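CRISPR-associated endonuclease Cas3-HD (Methanocaldococcus jannaschii, PDB 3S4L) cleaves single-stranded DNA in a magnesium-dependent reaction and single-stranded RNA without added metal, serving as a nuclease of CRISPR antiviral defence. Local coordinates at residues A[34-39]-A[54-59]. Sequence-based numbering, arbitrary orientation.
Sequences RYLKTI and KVDEFM
L36 and V55 bring the two backbones nearest, their CA atoms 6.8 Å apart, where the first turn of helix 36-43 lies against helix 52-65. V55 points at the other helix, and its CG1 touches both L36 and I39: this methyl, anti to its own backbone N (chi1 170°), lies 3.6 Å from L36 CD1 and 3.7 Å from I39 CG2. The L36 and V55 side chains run past each other in opposite directions. One turn further along helix 52-65, M59 meets I39 tip to tip, with I39 CD1 3.8 Å from M59 SD. The M59 chain is bent at both chi2 and chi3, and its CE also stays 4.1 Å from I39 CD1. All of this belongs to the helical HD domain of the Cas3 family; the side chain of M59 lies about 11 Å from a bound calcium ion. W28 of helix 17-31 packs on L36, I39 and M59 alike, while L211 and P214 of helix 204-215 cover I39. Beside these apolar contacts, L36 CD2 comes 4.4 Å from D56 CB, and the buried D56 carboxylate is satisfied beyond it, OD1 by a hydrogen bond from W28 NE1 and OD2 by a salt bridge to K32.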
loop_
_atom_site.group_PDB
_atom_site.type_symbol
_atom_site.label_atom_id
_atom_site.label_comp_id
_atom_site.label_asym_id
_atom_site.label_seq_id
_atom_site.Cartn_x
_atom_site.Cartn_y
_atom_site.Cartn_z
ATOM N N ARG A 34 -14.189 0.438 16.356
ATOM C CA ARG A 34 -14.067 -0.961 16.747
ATOM C C ARG A 34 -12.613 -1.446 16.665
ATOM O O ARG A 34 -12.261 -2.453 17.277
ATOM C CB ARG A 34 -14.981 -1.844 15.886
ATOM N N TYR A 35 -11.767 -0.714 15.939
ATOM C CA TYR A 35 -10.411 -1.193 15.625
ATOM C C TYR A 35 -9.258 -0.309 16.122
ATOM O O TYR A 35 -8.138 -0.787 16.335
ATOM C CB TYR A 35 -10.273 -1.384 14.107
ATOM C CG TYR A 35 -11.224 -2.406 13.554
ATOM C CD1 TYR A 35 -10.949 -3.763 13.660
ATOM C CD2 TYR A 35 -12.401 -2.022 12.928
ATOM C CE1 TYR A 35 -11.819 -4.714 13.153
ATOM C CE2 TYR A 35 -13.279 -2.962 12.415
ATOM C CZ TYR A 35 -12.986 -4.306 12.532
ATOM O OH TYR A 35 -13.863 -5.242 12.024
ATOM N N LEU A 36 -9.529 0.983 16.279
ATOM C CA LEU A 36 -8.492 1.943 16.648
ATOM C C LEU A 36 -7.641 1.547 17.885
ATOM O O LEU A 36 -6.411 1.553 17.827
ATOM C CB LEU A 36 -9.108 3.337 16.822
ATOM C CG LEU A 36 -8.853 4.400 15.741
ATOM C CD1 LEU A 36 -8.088 3.859 14.567
ATOM C CD2 LEU A 36 -10.143 5.084 15.280
ATOM N N LYS A 37 -8.270 1.215 19.007
ATOM C CA LYS A 37 -7.483 0.828 20.180
ATOM C C LYS A 37 -6.521 -0.336 19.886
ATOM O O LYS A 37 -5.344 -0.285 20.262
ATOM C CB LYS A 37 -8.378 0.494 21.375
ATOM C CG LYS A 37 -7.614 0.156 22.647
ATOM C CD LYS A 37 -8.593 -0.245 23.740
ATOM C CE LYS A 37 -7.932 -0.960 24.901
ATOM N NZ LYS A 37 -7.575 -0.043 26.008
ATOM N N THR A 38 -7.023 -1.371 19.215
ATOM C CA THR A 38 -6.223 -2.560 18.928
ATOM C C THR A 38 -5.019 -2.196 18.078
ATOM O O THR A 38 -3.898 -2.596 18.369
ATOM C CB THR A 38 -7.055 -3.633 18.209
ATOM O OG1 THR A 38 -8.184 -3.970 19.025
ATOM C CG2 THR A 38 -6.230 -4.894 17.970
ATOM N N ILE A 39 -5.252 -1.419 17.034
ATOM C CA ILE A 39 -4.161 -0.967 16.189
ATOM C C ILE A 39 -3.176 -0.078 16.965
ATOM O O ILE A 39 -1.969 -0.226 16.821
ATOM C CB ILE A 39 -4.697 -0.221 14.971
ATOM C CG1 ILE A 39 -5.649 -1.124 14.181
ATOM C CG2 ILE A 39 -3.550 0.246 14.095
ATOM C CD1 ILE A 39 -6.427 -0.393 13.108
ATOM N N LYS A 54 -3.934 10.039 15.429
ATOM C CA LYS A 54 -2.809 9.753 14.541
ATOM C C LYS A 54 -3.013 8.400 13.862
ATOM O O LYS A 54 -2.815 8.259 12.651
ATOM C CB LYS A 54 -1.493 9.752 15.322
ATOM C CG LYS A 54 -0.596 10.929 15.017
ATOM C CD LYS A 54 -1.402 12.210 14.964
ATOM N N VAL A 55 -3.420 7.414 14.659
ATOM C CA VAL A 55 -3.626 6.044 14.196
ATOM C C VAL A 55 -4.685 6.009 13.123
ATOM O O VAL A 55 -4.604 5.232 12.173
ATOM C CB VAL A 55 -4.073 5.132 15.348
ATOM C CG1 VAL A 55 -4.523 3.785 14.813
ATOM C CG2 VAL A 55 -2.955 4.987 16.378
ATOM N N ASP A 56 -5.673 6.879 13.280
ATOM C CA ASP A 56 -6.760 7.011 12.325
ATOM C C ASP A 56 -6.224 7.519 10.984
ATOM O O ASP A 56 -6.475 6.928 9.925
ATOM C CB ASP A 56 -7.827 7.971 12.910
ATOM C CG ASP A 56 -9.122 7.995 12.101
ATOM O OD1 ASP A 56 -9.282 7.163 11.185
ATOM O OD2 ASP A 56 -9.995 8.839 12.393
ATOM N N GLU A 57 -5.491 8.628 11.030
ATOM C CA GLU A 57 -4.853 9.180 9.837
ATOM C C GLU A 57 -3.989 8.130 9.158
ATOM O O GLU A 57 -4.003 8.004 7.936
ATOM C CB GLU A 57 -3.980 10.379 10.201
ATOM C CG GLU A 57 -4.727 11.520 10.840
ATOM C CD GLU A 57 -3.792 12.516 11.498
ATOM O OE1 GLU A 57 -2.665 12.698 10.986
ATOM O OE2 GLU A 57 -4.181 13.109 12.533
ATOM N N PHE A 58 -3.214 7.407 9.962
ATOM C CA PHE A 58 -2.321 6.372 9.450
ATOM C C PHE A 58 -3.129 5.321 8.689
ATOM O O PHE A 58 -2.786 4.969 7.561
ATOM C CB PHE A 58 -1.495 5.767 10.604
ATOM C CG PHE A 58 -0.766 4.493 10.256
ATOM C CD1 PHE A 58 0.427 4.526 9.544
ATOM C CD2 PHE A 58 -1.258 3.259 10.671
ATOM C CE1 PHE A 58 1.117 3.351 9.235
ATOM C CE2 PHE A 58 -0.583 2.071 10.358
ATOM C CZ PHE A 58 0.617 2.119 9.644
ATOM N N MET A 59 -4.224 4.857 9.285
ATOM C CA MET A 59 -5.071 3.853 8.642
ATOM C C MET A 59 -5.700 4.363 7.347
ATOM O O MET A 59 -5.771 3.621 6.365
ATOM C CB MET A 59 -6.157 3.358 9.596
ATOM C CG MET A 59 -5.609 2.471 10.708
ATOM S SD MET A 59 -4.672 1.059 10.040
ATOM C CE MET A 59 -5.962 0.307 9.056
#